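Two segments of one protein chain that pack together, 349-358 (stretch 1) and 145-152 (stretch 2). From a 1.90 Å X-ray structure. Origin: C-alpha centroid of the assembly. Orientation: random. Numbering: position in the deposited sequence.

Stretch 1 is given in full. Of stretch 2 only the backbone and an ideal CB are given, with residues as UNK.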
# COMPACT_ATOMS: atom_id res chain seq x y z
N GLU A 349 16.95 40.64 -19.68
CA GLU A 349 18.13 41.22 -19.05
C GLU A 349 18.58 40.33 -17.90
O GLU A 349 17.76 39.81 -17.15
CB GLU A 349 17.80 42.61 -18.52
CG GLU A 349 19.02 43.49 -18.29
CD GLU A 349 18.65 44.91 -17.92
OE1 GLU A 349 17.71 45.45 -18.54
OE2 GLU A 349 19.30 45.49 -17.03
N ILE A 350 19.90 40.16 -17.77
CA ILE A 350 20.44 39.35 -16.70
C ILE A 350 21.45 40.15 -15.89
O ILE A 350 22.18 40.98 -16.44
CB ILE A 350 21.14 38.07 -17.21
CG1 ILE A 350 22.35 38.44 -18.07
CG2 ILE A 350 20.15 37.21 -18.00
CD1 ILE A 350 23.23 37.26 -18.43
N ARG A 351 21.47 39.92 -14.59
CA ARG A 351 22.41 40.60 -13.73
C ARG A 351 22.53 39.92 -12.38
O ARG A 351 21.54 39.42 -11.83
CB ARG A 351 22.02 42.07 -13.54
CG ARG A 351 20.70 42.31 -12.84
CD ARG A 351 20.34 43.79 -12.91
NE ARG A 351 19.14 44.11 -12.13
CZ ARG A 351 18.46 45.24 -12.26
NH1 ARG A 351 18.85 46.16 -13.13
NH2 ARG A 351 17.38 45.45 -11.51
N ASP A 352 23.75 39.87 -11.87
CA ASP A 352 24.03 39.26 -10.58
C ASP A 352 23.49 37.84 -10.44
O ASP A 352 22.98 37.47 -9.38
CB ASP A 352 23.48 40.15 -9.47
CG ASP A 352 24.14 41.52 -9.45
OD1 ASP A 352 25.38 41.57 -9.58
OD2 ASP A 352 23.42 42.53 -9.31
N GLY A 353 23.61 37.05 -11.51
CA GLY A 353 23.16 35.67 -11.48
C GLY A 353 21.68 35.39 -11.66
O GLY A 353 21.23 34.25 -11.51
N ARG A 354 20.90 36.42 -11.98
CA ARG A 354 19.46 36.25 -12.16
C ARG A 354 18.96 36.98 -13.41
O ARG A 354 19.53 37.99 -13.81
CB ARG A 354 18.71 36.78 -10.93
CG ARG A 354 19.23 36.27 -9.59
CD ARG A 354 18.54 36.96 -8.41
NE ARG A 354 17.16 36.52 -8.20
CZ ARG A 354 16.80 35.44 -7.51
NH1 ARG A 354 17.72 34.68 -6.95
NH2 ARG A 354 15.51 35.13 -7.37
N MSE A 355 17.89 36.48 -14.02
CA MSE A 355 17.34 37.17 -15.18
C MSE A 355 16.14 37.95 -14.67
O MSE A 355 15.36 37.45 -13.86
CB MSE A 355 16.92 36.20 -16.29
CG MSE A 355 15.91 35.14 -15.93
SE MSE A 355 15.26 34.25 -17.56
CE MSE A 355 16.93 33.45 -18.18
N LEU A 356 16.01 39.20 -15.12
CA LEU A 356 14.92 40.05 -14.68
C LEU A 356 13.61 39.66 -15.34
O LEU A 356 13.57 39.36 -16.53
CB LEU A 356 15.22 41.53 -15.00
CG LEU A 356 16.50 42.15 -14.44
CD1 LEU A 356 16.57 43.63 -14.82
CD2 LEU A 356 16.54 41.99 -12.93
N VAL A 357 12.54 39.67 -14.56
CA VAL A 357 11.24 39.36 -15.10
C VAL A 357 10.79 40.62 -15.82
O VAL A 357 10.80 41.70 -15.23
CB VAL A 357 10.24 39.04 -13.97
CG1 VAL A 357 8.86 38.82 -14.55
CG2 VAL A 357 10.70 37.80 -13.22
N PRO A 358 10.44 40.52 -17.11
CA PRO A 358 9.99 41.68 -17.88
C PRO A 358 8.83 42.39 -17.18
O PRO A 358 8.01 41.74 -16.53
CB PRO A 358 9.59 41.07 -19.22
CG PRO A 358 10.53 39.94 -19.36
CD PRO A 358 10.55 39.33 -17.98
N UNK A 145 6.26 35.94 -7.05
CA UNK A 145 6.91 35.79 -5.75
C UNK A 145 8.27 36.47 -5.78
O UNK A 145 8.90 36.67 -4.74
CB UNK A 145 7.05 34.31 -5.38
N UNK A 146 8.71 36.83 -6.98
CA UNK A 146 10.02 37.47 -7.15
C UNK A 146 10.06 38.30 -8.42
O UNK A 146 9.31 38.06 -9.37
CB UNK A 146 11.13 36.42 -7.18
N UNK A 147 10.95 39.29 -8.45
CA UNK A 147 11.07 40.14 -9.63
C UNK A 147 12.23 39.74 -10.53
O UNK A 147 12.47 40.35 -11.56
CB UNK A 147 11.23 41.60 -9.20
N UNK A 148 12.94 38.68 -10.14
CA UNK A 148 14.06 38.17 -10.94
C UNK A 148 14.19 36.68 -10.60
O UNK A 148 13.85 36.28 -9.49
CB UNK A 148 15.36 38.93 -10.66
N UNK A 149 14.70 35.90 -11.54
CA UNK A 149 14.84 34.45 -11.36
C UNK A 149 16.26 33.94 -11.58
O UNK A 149 16.95 34.36 -12.51
CB UNK A 149 13.89 33.72 -12.32
N UNK A 150 16.70 33.01 -10.73
CA UNK A 150 18.05 32.45 -10.87
C UNK A 150 18.18 31.89 -12.28
O UNK A 150 17.26 31.25 -12.78
CB UNK A 150 18.32 31.37 -9.82
N UNK A 151 19.30 32.15 -12.94
CA UNK A 151 19.50 31.65 -14.29
C UNK A 151 20.85 30.96 -14.44
O UNK A 151 21.76 31.14 -13.62
CB UNK A 151 19.38 32.79 -15.30
N UNK A 152 20.96 30.16 -15.49
CA UNK A 152 22.17 29.41 -15.79
C UNK A 152 22.24 29.24 -17.30
O UNK A 152 21.24 29.45 -17.99
CB UNK A 152 22.19 28.06 -15.07

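Strand 148-152 pairs antiparallel with strand 354-356.

Position 145 lies out of reach. Nothing of stretch 1 is within 5.5 Å of its ideal CB, so the contact sets no preference. The residue is Y145.

Position 146 points its CB toward stretch 1, 4.6 Å from R354 NH2. A small, polar or acidic side chain would suit this charged neighbour; a second positive charge would need partners of its own. The residue is R146. Its NE lies 4.5 Å from R354 NH2, like charges close together, but R146 NE, NH1 and NH2 are hydrogen-bonded elsewhere in the structure.

Position 147 points sideways into open space, so most residues would fit. Its backbone does the work: the carbonyl O accepts from V357 N at 3.1 Å, nearly straight at 170°. The residue is D147. A water donates to both D147 O and V357 O, linking the two stretches beside that bond.

Position 148 pairs with L356, with CB on the same face as the L356 side chain. Its backbone O accepts from R354 NH2 at 2.9 Å. The ideal CB is 3.9 Å from R354 NE, a donor, and 4.0 Å from L356 CD2. A small side chain with an acceptor fits best; serine, threonine or a short acid are candidates. The residue is S148. With chi1 in p, OG accepts from R354 NE at 2.8 Å. The arginine thus holds both side chain and backbone.

Position 149 pairs with M355 through two hydrogen bonds: its N to M355 O at 2.9 Å, and M355 N to its O at 2.8 Å. CB shares a face with the selenomethionine side chain and is 5.3 Å from V357 CG2. An apolar side chain suits, branched or not. The residue is V149. Its CB meets M355 CG at 4.3 Å, and its CG2 meets V357 CG2 at 4.2 Å.

Position 150 pairs with R354, but its CB points away. The ideal CB is 4.4 Å from both R354 NH1 and G353 O. A long chain can leave along the away direction; a polar one could reach G353 O directly or through a water. The residue is R150. Its CG lies 3.3 Å from R354 NH1, and a water accepts from R150 NE and donates to G353 O.

Position 151 points toward stretch 1. Its N donates to G353 O at 3.2 Å, and the ideal CB is 3.8 Å from M355 CE. A small or medium apolar residue suits: alanine, cysteine or valine. The residue is C151. SG lies 4.3 Å from I350 CG2.

Position 152 points away and is unconstrained here. The residue is Y152.

Stretch 2 145-152: YRDSVRCY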
# COMPACT_ATOMS: atom_id res chain seq x y z
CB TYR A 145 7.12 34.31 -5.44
CG TYR A 145 5.89 33.63 -4.89
CD1 TYR A 145 5.62 33.64 -3.53
CD2 TYR A 145 5.00 32.96 -5.74
CE1 TYR A 145 4.50 33.00 -3.01
CE2 TYR A 145 3.87 32.32 -5.23
CZ TYR A 145 3.63 32.34 -3.87
OH TYR A 145 2.53 31.70 -3.35
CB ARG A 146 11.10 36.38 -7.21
CG ARG A 146 10.91 35.36 -8.35
CD ARG A 146 11.78 34.11 -8.14
NE ARG A 146 11.40 33.40 -6.92
CZ ARG A 146 10.35 32.59 -6.82
NH1 ARG A 146 9.56 32.36 -7.87
NH2 ARG A 146 10.06 32.02 -5.66
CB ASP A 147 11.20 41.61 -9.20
CG ASP A 147 9.97 42.10 -8.47
OD1 ASP A 147 8.84 41.77 -8.90
OD2 ASP A 147 10.12 42.82 -7.45
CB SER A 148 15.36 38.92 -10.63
OG SER A 148 15.80 38.65 -9.31
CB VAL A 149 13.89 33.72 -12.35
CG1 VAL A 149 14.02 32.21 -12.19
CG2 VAL A 149 12.45 34.15 -12.12
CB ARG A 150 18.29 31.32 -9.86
CG ARG A 150 18.09 31.71 -8.40
CD ARG A 150 18.78 30.71 -7.47
NE ARG A 150 20.24 30.83 -7.53
CZ ARG A 150 21.08 30.18 -6.72
NH1 ARG A 150 20.62 29.36 -5.79
NH2 ARG A 150 22.39 30.36 -6.84
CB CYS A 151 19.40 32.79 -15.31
SG CYS A 151 20.73 34.04 -15.20
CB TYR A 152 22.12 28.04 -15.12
CG TYR A 152 21.00 27.14 -15.63
CD1 TYR A 152 21.25 26.19 -16.62
CD2 TYR A 152 19.71 27.26 -15.13
CE1 TYR A 152 20.22 25.37 -17.10
CE2 TYR A 152 18.68 26.44 -15.61
CZ TYR A 152 18.94 25.50 -16.59
OH TYR A 152 17.93 24.70 -17.08
O HOH W 1 11.06 42.43 -12.79
O HOH W 2 21.61 33.00 -9.12
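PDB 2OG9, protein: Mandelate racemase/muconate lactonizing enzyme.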